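Vacuolar protein sorting 29 (Cryptosporidium parvum, PDB 2A22) probably serves in vesicle-mediated protein sorting as a VPS29-family subunit, built on a calcineurin-like phosphoesterase fold. Local coordinates at residues Leu153-Lys158 and Val194-Tyr199; Leu162-Gly167 and Met185-Gln190; Ile116-Gly121 and Ile144-His149. One frame throughout, in Å; residues are numbered along the deposited sequence.

Contact 1 (Leu153-Lys158 and Val194-Tyr199); sequences LRVFEK and VVLYVY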
ATOM      1  N   LEU A 153      -5.954   7.352  -5.062  1.00 21.22           N
ATOM      2  CA  LEU A 153      -5.988   7.385  -3.613  1.00 23.77           C
ATOM      3  C   LEU A 153      -7.435   7.258  -3.144  1.00 25.27           C
ATOM      4  O   LEU A 153      -8.317   8.000  -3.600  1.00 27.14           O
ATOM      5  CB  LEU A 153      -5.385   8.701  -3.137  1.00 22.25           C
ATOM      6  CG  LEU A 153      -5.034   8.995  -1.677  1.00 23.65           C
ATOM      7  CD1 LEU A 153      -4.112   7.935  -1.062  1.00 19.04           C
ATOM      8  CD2 LEU A 153      -4.417  10.403  -1.626  1.00 23.57           C
ATOM      9  N   ARG A 154      -7.693   6.285  -2.276  1.00 22.86           N
ATOM     10  CA  ARG A 154      -9.058   6.068  -1.824  1.00 22.96           C
ATOM     11  C   ARG A 154      -9.183   5.315  -0.502  1.00 22.25           C
ATOM     12  O   ARG A 154      -8.428   4.380  -0.223  1.00 17.57           O
ATOM     13  CB  ARG A 154      -9.873   5.321  -2.873  1.00 26.43           C
ATOM     14  CG  ARG A 154     -11.376   5.353  -2.574  1.00 31.74           C
ATOM     15  CD  ARG A 154     -12.197   4.791  -3.718  1.00 41.22           C
ATOM     16  NE  ARG A 154     -11.816   3.427  -4.082  1.00 45.16           N
ATOM     17  CZ  ARG A 154     -12.383   2.724  -5.062  1.00 48.13           C
ATOM     18  NH1 ARG A 154     -13.366   3.240  -5.787  1.00 51.06           N
ATOM     19  NH2 ARG A 154     -11.961   1.501  -5.326  1.00 51.33           N
ATOM     20  N   VAL A 155     -10.169   5.737   0.279  1.00 21.63           N
ATOM     21  CA  VAL A 155     -10.582   5.070   1.502  1.00 21.44           C
ATOM     22  C   VAL A 155     -12.089   4.931   1.418  1.00 23.62           C
ATOM     23  O   VAL A 155     -12.790   5.933   1.248  1.00 21.48           O
ATOM     24  CB  VAL A 155     -10.364   5.972   2.723  1.00 22.48           C
ATOM     25  CG1 VAL A 155     -10.883   5.290   4.016  1.00 15.63           C
ATOM     26  CG2 VAL A 155      -8.929   6.400   2.822  1.00 22.82           C
ATOM     27  N   PHE A 156     -12.604   3.715   1.551  1.00 22.25           N
ATOM     28  CA  PHE A 156     -14.025   3.614   1.810  1.00 25.45           C
ATOM     29  C   PHE A 156     -14.376   2.343   2.541  1.00 26.64           C
ATOM     30  O   PHE A 156     -13.665   1.324   2.427  1.00 25.86           O
ATOM     31  CB  PHE A 156     -14.861   3.756   0.526  1.00 28.40           C
ATOM     32  CG  PHE A 156     -14.840   2.552  -0.349  1.00 27.82           C
ATOM     33  CD1 PHE A 156     -15.825   1.582  -0.232  1.00 28.66           C
ATOM     34  CD2 PHE A 156     -13.848   2.399  -1.317  1.00 33.34           C
ATOM     35  CE1 PHE A 156     -15.817   0.451  -1.038  1.00 30.94           C
ATOM     36  CE2 PHE A 156     -13.834   1.278  -2.159  1.00 37.71           C
ATOM     37  CZ  PHE A 156     -14.824   0.289  -2.003  1.00 35.93           C
ATOM     38  N   GLU A 157     -15.478   2.433   3.285  1.00 25.71           N
ATOM     39  CA  GLU A 157     -16.028   1.319   4.020  1.00 27.44           C
ATOM     40  C   GLU A 157     -17.292   0.848   3.320  1.00 27.80           C
ATOM     41  O   GLU A 157     -18.040   1.645   2.779  1.00 27.07           O
ATOM     42  CB  GLU A 157     -16.283   1.725   5.485  1.00 26.92           C
ATOM     43  CG  GLU A 157     -16.968   0.656   6.360  1.00 28.67           C
ATOM     44  CD  GLU A 157     -18.492   0.757   6.310  1.00 30.79           C
ATOM     45  OE1 GLU A 157     -18.998   1.899   6.213  1.00 36.43           O
ATOM     46  OE2 GLU A 157     -19.178  -0.292   6.349  1.00 29.98           O
ATOM     47  N   LYS A 158     -17.505  -0.459   3.315  1.00 29.19           N
ATOM     48  CA  LYS A 158     -18.729  -1.040   2.770  1.00 32.13           C
ATOM     49  C   LYS A 158     -19.006  -2.325   3.538  1.00 31.00           C
ATOM     50  O   LYS A 158     -18.145  -3.211   3.596  1.00 30.37           O
ATOM     51  CB  LYS A 158     -18.590  -1.340   1.280  1.00 33.65           C
ATOM     52  CG  LYS A 158     -19.898  -1.837   0.646  1.00 36.89           C
ATOM     53  CD  LYS A 158     -19.803  -1.924  -0.892  1.00 37.68           C
ATOM     54  CE  LYS A 158     -21.084  -2.519  -1.508  1.00 43.25           C
ATOM     55  NZ  LYS A 158     -22.353  -2.046  -0.826  1.00 45.89           N
ATOM     56  N   VAL A 194      -9.029   1.681  14.371  1.00 19.21           N
ATOM     57  CA  VAL A 194      -8.229   2.027  13.218  1.00 18.23           C
ATOM     58  C   VAL A 194      -8.234   3.547  13.110  1.00 17.55           C
ATOM     59  O   VAL A 194      -9.301   4.149  13.021  1.00 16.38           O
ATOM     60  CB  VAL A 194      -8.882   1.484  11.965  1.00 17.92           C
ATOM     61  CG1 VAL A 194      -7.989   1.778  10.739  1.00 18.05           C
ATOM     62  CG2 VAL A 194      -9.187  -0.020  12.158  1.00 12.12           C
ATOM     63  N   VAL A 195      -7.050   4.148  13.139  1.00 15.42           N
ATOM     64  CA  VAL A 195      -6.890   5.538  12.790  1.00 15.65           C
ATOM     65  C   VAL A 195      -5.991   5.598  11.563  1.00 14.95           C
ATOM     66  O   VAL A 195      -4.802   5.212  11.609  1.00 16.04           O
ATOM     67  CB  VAL A 195      -6.254   6.395  13.918  1.00 16.11           C
ATOM     68  CG1 VAL A 195      -6.180   7.878  13.456  1.00 14.89           C
ATOM     69  CG2 VAL A 195      -7.060   6.277  15.220  1.00 15.07           C
ATOM     70  N   LEU A 196      -6.564   6.081  10.470  1.00 14.74           N
ATOM     71  CA  LEU A 196      -5.893   6.069   9.191  1.00 14.55           C
ATOM     72  C   LEU A 196      -5.444   7.474   8.817  1.00 16.59           C
ATOM     73  O   LEU A 196      -6.280   8.362   8.678  1.00 15.53           O
ATOM     74  CB  LEU A 196      -6.855   5.598   8.108  1.00 13.36           C
ATOM     75  CG  LEU A 196      -6.231   5.464   6.716  1.00 17.68           C
ATOM     76  CD1 LEU A 196      -5.198   4.302   6.684  1.00 12.76           C
ATOM     77  CD2 LEU A 196      -7.320   5.222   5.684  1.00 15.28           C
ATOM     78  N   TYR A 197      -4.140   7.647   8.599  1.00 14.93           N
ATOM     79  CA  TYR A 197      -3.605   8.888   8.041  1.00 14.71           C
ATOM     80  C   TYR A 197      -3.235   8.757   6.567  1.00 16.23           C
ATOM     81  O   TYR A 197      -2.438   7.908   6.182  1.00 15.90           O
ATOM     82  CB  TYR A 197      -2.400   9.313   8.852  1.00 15.27           C
ATOM     83  CG  TYR A 197      -2.753   9.561  10.298  1.00 16.88           C
ATOM     84  CD1 TYR A 197      -3.406  10.748  10.682  1.00 18.58           C
ATOM     85  CD2 TYR A 197      -2.452   8.614  11.289  1.00 17.69           C
ATOM     86  CE1 TYR A 197      -3.754  10.991  12.038  1.00 17.93           C
ATOM     87  CE2 TYR A 197      -2.776   8.855  12.641  1.00 20.17           C
ATOM     88  CZ  TYR A 197      -3.428  10.047  13.008  1.00 18.53           C
ATOM     89  OH  TYR A 197      -3.767  10.294  14.342  1.00 19.17           O
ATOM     90  N   VAL A 198      -3.847   9.599   5.745  1.00 16.19           N
ATOM     91  CA  VAL A 198      -3.650   9.576   4.322  1.00 16.92           C
ATOM     92  C   VAL A 198      -2.792  10.776   3.913  1.00 16.77           C
ATOM     93  O   VAL A 198      -3.198  11.933   4.096  1.00 16.39           O
ATOM     94  CB  VAL A 198      -5.022   9.621   3.604  1.00 17.12           C
ATOM     95  CG1 VAL A 198      -4.850   9.724   2.078  1.00 14.77           C
ATOM     96  CG2 VAL A 198      -5.859   8.377   3.979  1.00 16.20           C
ATOM     97  N   TYR A 199      -1.612  10.504   3.360  1.00 15.62           N
ATOM     98  CA  TYR A 199      -0.678  11.598   2.964  1.00 15.27           C
ATOM     99  C   TYR A 199      -0.702  11.809   1.449  1.00 15.22           C
ATOM    100  O   TYR A 199      -0.693  10.847   0.706  1.00 16.77           O
ATOM    101  CB  TYR A 199       0.756  11.310   3.422  1.00 14.07           C
ATOM    102  CG  TYR A 199       0.869  11.310   4.931  1.00 18.35           C
ATOM    103  CD1 TYR A 199       1.243  12.452   5.609  1.00 16.78           C
ATOM    104  CD2 TYR A 199       0.537  10.180   5.673  1.00 16.91           C
ATOM    105  CE1 TYR A 199       1.313  12.468   7.010  1.00 24.07           C
ATOM    106  CE2 TYR A 199       0.623  10.180   7.053  1.00 19.04           C
ATOM    107  CZ  TYR A 199       0.985  11.337   7.713  1.00 20.92           C
ATOM    108  OH  TYR A 199       1.035  11.342   9.070  1.00 20.64           O
TER

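Contact 2 (Leu162-Gly167 and Met185-Gln190); sequences LFLNPG and MLMALQ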
ATOM      1  N   LEU A 162     -13.124  -2.505   5.083  1.00 22.37           N
ATOM      2  CA  LEU A 162     -12.438  -1.280   4.711  1.00 21.35           C
ATOM      3  C   LEU A 162     -11.578  -1.499   3.461  1.00 21.32           C
ATOM      4  O   LEU A 162     -10.818  -2.473   3.396  1.00 22.81           O
ATOM      5  CB  LEU A 162     -11.622  -0.777   5.896  1.00 21.32           C
ATOM      6  CG  LEU A 162     -10.920   0.583   5.852  1.00 25.13           C
ATOM      7  CD1 LEU A 162     -11.916   1.754   5.687  1.00 23.87           C
ATOM      8  CD2 LEU A 162     -10.071   0.774   7.105  1.00 22.12           C
ATOM      9  N   PHE A 163     -11.739  -0.618   2.466  1.00 19.65           N
ATOM     10  CA  PHE A 163     -11.041  -0.705   1.162  1.00 17.69           C
ATOM     11  C   PHE A 163     -10.126   0.491   0.952  1.00 17.17           C
ATOM     12  O   PHE A 163     -10.592   1.638   0.911  1.00 19.25           O
ATOM     13  CB  PHE A 163     -12.051  -0.798   0.016  1.00 19.41           C
ATOM     14  CG  PHE A 163     -12.961  -1.985   0.126  1.00 22.68           C
ATOM     15  CD1 PHE A 163     -12.633  -3.193  -0.495  1.00 26.20           C
ATOM     16  CD2 PHE A 163     -14.111  -1.920   0.905  1.00 22.59           C
ATOM     17  CE1 PHE A 163     -13.462  -4.325  -0.360  1.00 26.78           C
ATOM     18  CE2 PHE A 163     -14.943  -3.041   1.046  1.00 28.59           C
ATOM     19  CZ  PHE A 163     -14.610  -4.245   0.411  1.00 23.61           C
ATOM     20  N   LEU A 164      -8.822   0.226   0.871  1.00 16.20           N
ATOM     21  CA  LEU A 164      -7.811   1.292   0.812  1.00 13.78           C
ATOM     22  C   LEU A 164      -6.977   1.150  -0.460  1.00 15.53           C
ATOM     23  O   LEU A 164      -6.668   0.024  -0.887  1.00 15.02           O
ATOM     24  CB  LEU A 164      -6.907   1.214   2.047  1.00 14.44           C
ATOM     25  CG  LEU A 164      -7.652   1.111   3.410  1.00 15.89           C
ATOM     26  CD1 LEU A 164      -6.722   0.854   4.546  1.00  9.87           C
ATOM     27  CD2 LEU A 164      -8.419   2.399   3.684  1.00  8.68           C
ATOM     28  N   ASN A 165      -6.627   2.282  -1.058  1.00 11.49           N
ATOM     29  CA  ASN A 165      -5.674   2.321  -2.171  1.00 15.53           C
ATOM     30  C   ASN A 165      -4.780   3.491  -1.853  1.00 14.05           C
ATOM     31  O   ASN A 165      -5.263   4.609  -1.807  1.00 16.68           O
ATOM     32  CB  ASN A 165      -6.391   2.521  -3.525  1.00 14.78           C
ATOM     33  CG  ASN A 165      -5.444   2.532  -4.733  1.00 16.59           C
ATOM     34  OD1 ASN A 165      -4.278   2.941  -4.640  1.00 19.19           O
ATOM     35  ND2 ASN A 165      -5.972   2.106  -5.899  1.00 14.75           N
ATOM     36  N   PRO A 166      -3.497   3.219  -1.561  1.00 12.74           N
ATOM     37  CA  PRO A 166      -2.582   4.248  -1.114  1.00 14.25           C
ATOM     38  C   PRO A 166      -2.115   5.167  -2.241  1.00 16.49           C
ATOM     39  O   PRO A 166      -1.418   6.145  -1.969  1.00 16.55           O
ATOM     40  CB  PRO A 166      -1.416   3.435  -0.541  1.00 14.58           C
ATOM     41  CG  PRO A 166      -1.380   2.227  -1.353  1.00 14.24           C
ATOM     42  CD  PRO A 166      -2.838   1.897  -1.594  1.00 12.51           C
ATOM     43  N   GLY A 167      -2.552   4.887  -3.480  1.00 16.59           N
ATOM     44  CA  GLY A 167      -2.160   5.671  -4.641  1.00 15.10           C
ATOM     45  C   GLY A 167      -0.728   5.395  -5.050  1.00 16.57           C
ATOM     46  O   GLY A 167      -0.118   4.384  -4.616  1.00 15.97           O
ATOM     47  N   MET A 185      -0.259   5.933   2.859  1.00 15.90           N
ATOM     48  CA  MET A 185      -1.053   5.912   4.082  1.00 15.00           C
ATOM     49  C   MET A 185      -0.265   5.332   5.247  1.00 15.20           C
ATOM     50  O   MET A 185       0.570   4.435   5.080  1.00 14.00           O
ATOM     51  CB  MET A 185      -2.316   5.085   3.887  1.00 13.36           C
ATOM     52  CG  MET A 185      -3.250   5.662   2.851  1.00 15.07           C
ATOM     53  SD  MET A 185      -4.543   4.494   2.521  1.00 15.30           S
ATOM     54  CE  MET A 185      -5.529   5.473   1.397  1.00 12.22           C
ATOM     55  N   LEU A 186      -0.533   5.854   6.430  1.00 16.88           N
ATOM     56  CA  LEU A 186      -0.033   5.231   7.642  1.00 17.16           C
ATOM     57  C   LEU A 186      -1.255   4.911   8.479  1.00 16.58           C
ATOM     58  O   LEU A 186      -2.073   5.788   8.733  1.00 18.44           O
ATOM     59  CB  LEU A 186       0.974   6.132   8.354  1.00 14.68           C
ATOM     60  CG  LEU A 186       2.391   6.179   7.753  1.00 17.06           C
ATOM     61  CD1 LEU A 186       3.171   7.398   8.244  1.00 14.99           C
ATOM     62  CD2 LEU A 186       3.153   4.915   8.129  1.00 14.68           C
ATOM     63  N   MET A 187      -1.412   3.635   8.840  1.00 17.41           N
ATOM     64  CA  MET A 187      -2.626   3.140   9.497  1.00 16.61           C
ATOM     65  C   MET A 187      -2.267   2.656  10.902  1.00 18.19           C
ATOM     66  O   MET A 187      -1.505   1.673  11.057  1.00 18.58           O
ATOM     67  CB  MET A 187      -3.234   1.978   8.668  1.00 18.24           C
ATOM     68  CG  MET A 187      -4.538   1.370   9.248  1.00 17.02           C
ATOM     69  SD  MET A 187      -5.287   0.141   8.170  1.00 20.11           S
ATOM     70  CE  MET A 187      -6.614   1.086   7.521  1.00 35.88           C
ATOM     71  N   ALA A 188      -2.790   3.331  11.926  1.00 16.50           N
ATOM     72  CA  ALA A 188      -2.539   2.905  13.307  1.00 14.65           C
ATOM     73  C   ALA A 188      -3.653   1.950  13.710  1.00 17.70           C
ATOM     74  O   ALA A 188      -4.841   2.293  13.633  1.00 15.86           O
ATOM     75  CB  ALA A 188      -2.504   4.083  14.266  1.00 14.42           C
ATOM     76  N   LEU A 189      -3.253   0.758  14.138  1.00 14.22           N
ATOM     77  CA  LEU A 189      -4.182  -0.203  14.664  1.00 16.64           C
ATOM     78  C   LEU A 189      -3.954  -0.386  16.160  1.00 16.48           C
ATOM     79  O   LEU A 189      -2.824  -0.669  16.611  1.00 17.22           O
ATOM     80  CB  LEU A 189      -4.039  -1.529  13.910  1.00 18.87           C
ATOM     81  CG  LEU A 189      -4.252  -1.493  12.385  1.00 19.43           C
ATOM     82  CD1 LEU A 189      -3.795  -2.815  11.777  1.00 21.93           C
ATOM     83  CD2 LEU A 189      -5.702  -1.225  12.016  1.00 20.84           C
ATOM     84  N   GLN A 190      -5.013  -0.199  16.935  1.00 14.49           N
ATOM     85  CA  GLN A 190      -4.904  -0.360  18.376  1.00 19.24           C
ATOM     86  C   GLN A 190      -6.161  -1.023  18.885  1.00 18.26           C
ATOM     87  O   GLN A 190      -7.234  -0.427  18.839  1.00 20.18           O
ATOM     88  CB  GLN A 190      -4.663   0.989  19.088  1.00 15.57           C
ATOM     89  CG  GLN A 190      -3.376   1.645  18.656  1.00 19.81           C
ATOM     90  CD  GLN A 190      -3.091   2.991  19.340  1.00 24.18           C
ATOM     91  OE1 GLN A 190      -3.939   3.559  20.032  1.00 23.76           O
ATOM     92  NE2 GLN A 190      -1.891   3.531  19.086  1.00 31.71           N
TER

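Contact 3 (Ile116-Gly121 and Ile144-His149); sequences IGLMHG and ILVTGH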
ATOM      1  N   ILE A 116      -5.750  -8.550   7.025  1.00 22.41           N
ATOM      2  CA  ILE A 116      -5.571  -7.581   5.961  1.00 22.10           C
ATOM      3  C   ILE A 116      -5.173  -8.255   4.645  1.00 21.78           C
ATOM      4  O   ILE A 116      -4.148  -8.963   4.572  1.00 23.87           O
ATOM      5  CB  ILE A 116      -4.574  -6.481   6.389  1.00 22.91           C
ATOM      6  CG1 ILE A 116      -4.920  -6.028   7.825  1.00 23.71           C
ATOM      7  CG2 ILE A 116      -4.568  -5.331   5.357  1.00 20.73           C
ATOM      8  CD1 ILE A 116      -4.220  -4.760   8.327  1.00 24.32           C
ATOM      9  N   GLY A 117      -5.979  -8.019   3.609  1.00 20.62           N
ATOM     10  CA  GLY A 117      -5.685  -8.524   2.269  1.00 18.23           C
ATOM     11  C   GLY A 117      -4.891  -7.488   1.488  1.00 18.74           C
ATOM     12  O   GLY A 117      -5.165  -6.287   1.593  1.00 19.35           O
ATOM     13  N   LEU A 118      -3.911  -7.961   0.720  1.00 16.79           N
ATOM     14  CA  LEU A 118      -3.002  -7.119  -0.073  1.00 16.81           C
ATOM     15  C   LEU A 118      -2.828  -7.715  -1.482  1.00 19.54           C
ATOM     16  O   LEU A 118      -2.469  -8.891  -1.618  1.00 18.94           O
ATOM     17  CB  LEU A 118      -1.635  -7.044   0.594  1.00 15.97           C
ATOM     18  CG  LEU A 118      -0.545  -6.285  -0.182  1.00 12.40           C
ATOM     19  CD1 LEU A 118      -0.859  -4.787  -0.159  1.00 11.25           C
ATOM     20  CD2 LEU A 118       0.810  -6.592   0.475  1.00 11.26           C
ATOM     21  N   MET A 119      -3.127  -6.925  -2.513  1.00 18.64           N
ATOM     22  CA  MET A 119      -2.954  -7.377  -3.878  1.00 24.70           C
ATOM     23  C   MET A 119      -2.796  -6.168  -4.799  1.00 22.42           C
ATOM     24  O   MET A 119      -3.252  -5.102  -4.464  1.00 19.42           O
ATOM     25  CB  MET A 119      -4.122  -8.277  -4.313  1.00 22.76           C
ATOM     26  CG  MET A 119      -5.502  -7.623  -4.253  1.00 27.73           C
ATOM     27  SD  MET A 119      -6.819  -8.627  -5.034  1.00 38.52           S
ATOM     28  CE  MET A 119      -5.808  -9.776  -5.972  1.00 25.12           C
ATOM     29  N   HIS A 120      -2.146  -6.336  -5.949  1.00 21.58           N
ATOM     30  CA  HIS A 120      -1.893  -5.199  -6.814  1.00 21.53           C
ATOM     31  C   HIS A 120      -3.168  -4.498  -7.329  1.00 22.31           C
ATOM     32  O   HIS A 120      -3.221  -3.265  -7.376  1.00 21.85           O
ATOM     33  CB  HIS A 120      -0.916  -5.538  -7.961  1.00 22.43           C
ATOM     34  CG  HIS A 120      -0.613  -4.358  -8.828  1.00 21.42           C
ATOM     35  ND1 HIS A 120       0.064  -3.250  -8.356  1.00 18.80           N
ATOM     36  CD2 HIS A 120      -0.968  -4.072 -10.103  1.00 20.08           C
ATOM     37  CE1 HIS A 120       0.131  -2.341  -9.316  1.00 23.84           C
ATOM     38  NE2 HIS A 120      -0.491  -2.814 -10.384  1.00 20.70           N
ATOM     39  N   GLY A 121      -4.185  -5.265  -7.707  1.00 20.02           N
ATOM     40  CA  GLY A 121      -5.456  -4.666  -8.116  1.00 21.71           C
ATOM     41  C   GLY A 121      -5.821  -4.769  -9.585  1.00 25.77           C
ATOM     42  O   GLY A 121      -6.973  -4.538  -9.970  1.00 24.90           O
ATOM     43  N   ILE A 144      -9.839  -5.857   6.001  1.00 20.47           N
ATOM     44  CA  ILE A 144      -9.364  -4.668   5.293  1.00 18.60           C
ATOM     45  C   ILE A 144      -8.672  -5.150   4.030  1.00 18.92           C
ATOM     46  O   ILE A 144      -7.835  -6.072   4.064  1.00 21.52           O
ATOM     47  CB  ILE A 144      -8.375  -3.812   6.151  1.00 19.29           C
ATOM     48  CG1 ILE A 144      -9.005  -3.395   7.497  1.00 17.30           C
ATOM     49  CG2 ILE A 144      -7.872  -2.581   5.346  1.00 16.05           C
ATOM     50  CD1 ILE A 144      -8.010  -2.783   8.531  1.00 16.95           C
ATOM     51  N   LEU A 145      -9.043  -4.560   2.908  1.00 18.43           N
ATOM     52  CA  LEU A 145      -8.392  -4.896   1.644  1.00 17.43           C
ATOM     53  C   LEU A 145      -7.576  -3.720   1.092  1.00 18.18           C
ATOM     54  O   LEU A 145      -8.106  -2.616   0.880  1.00 14.28           O
ATOM     55  CB  LEU A 145      -9.423  -5.354   0.614  1.00 16.66           C
ATOM     56  CG  LEU A 145      -8.893  -5.702  -0.779  1.00 16.69           C
ATOM     57  CD1 LEU A 145      -7.987  -6.976  -0.757  1.00 11.48           C
ATOM     58  CD2 LEU A 145     -10.047  -5.905  -1.767  1.00 15.14           C
ATOM     59  N   VAL A 146      -6.295  -3.987   0.822  1.00 18.74           N
ATOM     60  CA  VAL A 146      -5.383  -2.979   0.268  1.00 17.31           C
ATOM     61  C   VAL A 146      -4.956  -3.327  -1.174  1.00 18.73           C
ATOM     62  O   VAL A 146      -4.310  -4.358  -1.426  1.00 17.94           O
ATOM     63  CB  VAL A 146      -4.142  -2.828   1.172  1.00 18.55           C
ATOM     64  CG1 VAL A 146      -3.258  -1.629   0.702  1.00 14.19           C
ATOM     65  CG2 VAL A 146      -4.578  -2.660   2.651  1.00 15.13           C
ATOM     66  N   THR A 147      -5.314  -2.462  -2.113  1.00 18.05           N
ATOM     67  CA  THR A 147      -4.967  -2.672  -3.519  1.00 17.48           C
ATOM     68  C   THR A 147      -4.404  -1.369  -4.109  1.00 19.61           C
ATOM     69  O   THR A 147      -4.581  -0.285  -3.528  1.00 18.11           O
ATOM     70  CB  THR A 147      -6.203  -3.114  -4.340  1.00 18.92           C
ATOM     71  OG1 THR A 147      -7.152  -2.038  -4.373  1.00 14.69           O
ATOM     72  CG2 THR A 147      -6.870  -4.355  -3.710  1.00 14.92           C
ATOM     73  N   GLY A 148      -3.719  -1.473  -5.251  1.00 19.73           N
ATOM     74  CA  GLY A 148      -3.174  -0.296  -5.933  1.00 18.43           C
ATOM     75  C   GLY A 148      -3.589  -0.239  -7.391  1.00 20.24           C
ATOM     76  O   GLY A 148      -4.788  -0.217  -7.726  1.00 19.60           O
ATOM     77  N   HIS A 149      -2.579  -0.201  -8.252  1.00 19.00           N
ATOM     78  CA  HIS A 149      -2.718  -0.260  -9.705  1.00 19.15           C
ATOM     79  C   HIS A 149      -3.248   0.989 -10.413  1.00 19.13           C
ATOM     80  O   HIS A 149      -2.694   1.423 -11.416  1.00 19.70           O
ATOM     81  CB  HIS A 149      -3.489  -1.521 -10.175  1.00 20.26           C
ATOM     82  CG  HIS A 149      -3.533  -1.640 -11.663  1.00 19.33           C
ATOM     83  ND1 HIS A 149      -2.408  -1.921 -12.413  1.00 24.19           N
ATOM     84  CD2 HIS A 149      -4.534  -1.418 -12.549  1.00 22.27           C
ATOM     85  CE1 HIS A 149      -2.722  -1.907 -13.697  1.00 23.70           C
ATOM     86  NE2 HIS A 149      -4.006  -1.609 -13.806  1.00 26.57           N
TER

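Contact 1 (Leu153-Lys158 and Val194-Tyr199)
Leu153 and Val155 pack against Val198 and Leu196 across the interface of the alpha-beta-beta-alpha sandwich, where the outermost strand 154-158 of the five-stranded sheet faces strand 193-202 of the six-stranded one. No hydrogen bond links the two segments. What joins them is purely apolar, and their backbones stay well apart, with CA of Leu153 8.6 Å from CA of Val198. The touching parts run in nearly opposite directions, 164° from one another.

Val155 is the side chain to follow. Its CB leaves the strand toward the other sheet and splits into two methyls that share the work. CG1, which lies opposite the backbone N (chi1 177°), reaches Leu196 CD2 at 3.9 Å. CG2, on the side of the backbone N, presses harder on the same methyl: Val155 CG2 to Leu196 CD2 is 3.5 Å, a little tighter than usual van der Waals contact. Val155 and Leu196 reach toward each other tip to tip, with CD2 of the leucine set against both branches of the valine. CG2 also passes alongside Val198, where the two side chains run past each other in opposite directions, 3.8 Å from Val155 CG2 to Val198 CG2.

Behind this layer Leu164 of the adjoining strand touches both Val155 and Leu196, so the contact continues into the deeper interior. On its other flank Leu153 closes the row, straddling one methyl of Val198 with its fork: CD1 of Leu153 stands 3.7 Å and CD2 3.8 Å from Val198 CG1.

Contact 2 (Leu162-Gly167 and Met185-Gln190)
Met185 and Met187 reach out of strand 183-190 to meet Leu162, Leu164 and the Asn165-Pro166 backbone. The two strands belong to different sheets; their axes come no closer than 9.8 Å and run at 149° to each other, so long side chains must bridge the gap.

Packing is close at the methionine ends. The chain of Met185 is extended beyond CG (chi3 176°), which carries its methyl to the backbone of the opposite segment: Met185 CE lies 3.3 Å from Asn165 O. Farther back, the sulfur of Met185 sits 4.1 Å from Leu164 CB. Met187 instead bends at its last torsion (chi3 -104°), and its CE comes tip to tip with Leu162 CD2 at 3.5 Å. Leu164 CD1 also borders Met187, though the modelled spacing to the methyl there is too short to be trusted.

The Pro166 side is looser, its CB 4.5 Å from Met185 CG, yet it too is buried. Just before it, the CB of Asn165 points away from the other strand, and its OD1 accepts a hydrogen bond from Gly167 N (2.8 Å), forming an Asx turn. Leu30 of strand 26-31 touches both Leu164 and Met185, while Ile144 touches Met187. This is the hydrophobic core between the two sheets of a calcineurin-like alpha-beta-beta-alpha sandwich.

Contact 3 (Ile116-Gly121 and Ile144-His149)
Gly117 turns both its N-H and its C=O to the neighbouring strand: N donates to Ile144 O at 2.7 Å and O accepts from Val146 N, also at 2.7 Å. Met119 N then bonds to Val146 O at 3.0 Å, completing a parallel ladder in which the short strands run 16° apart. Past the strand ends one more backbone bond, Gly148 N to His120 O at 2.8 Å, keeps the loops together, although the donor stands well above the carbonyl plane.

Apolar contacts cover both faces of this pair. On one, Ile116 CG2 meets Val146 CG2 at 3.8 Å and Leu118 CD1 lies near Val146 CB, with Leu60 of the other sheet against Ile116 and Leu118. On the opposite face Met119 and Thr147 lie side by side, 3.6 Å from Met119 CG to Thr147 CG2, beneath helix 130-140.

The polar side-chain contact is between two imidazoles. His120 NE2 approaches the edge of the His149 ring in its plane and shares a hydrogen bond with His149 ND1 at 2.9 Å; the ring planes stand at 80°, while His149 CB lies over one face of His120. His120 ND1 is hydrogen-bonded to Thr62 O, which helps fix the rotation of that ring, and Asp87 OD1 makes weak bonds to both histidines.

Strands 114-119 and 144-147 with helix 130-140 form a beta-alpha-beta crossover, and the two histidines, which follow the C-terminal ends of the two strands, resemble with Asp87 an empty metal site of the kind known in calcineurin-like phosphoesterases.

Overall arrangement
The three contacts step across the sandwich. Contact 3 comes first along the chain and joins strands within the five-stranded sheet; the segments of contact 2 then lie between those of contact 1, and both of these cross to the six-stranded sheet. The centres of contacts 1 and 2 are about 5 Å apart, and they share two strand pairs: 154-158 beside 161-165, and 183-190 beside 193-202. The centre of contact 3 lies about 10 Å from that of contact 2 and about 13 Å from that of contact 1. Strand 161-165 bonds to strand 144-147, with Leu162 O 2.8 Å from Leu145 N, so the possible metal-site loops and the intersheet core belong to one continuous framework.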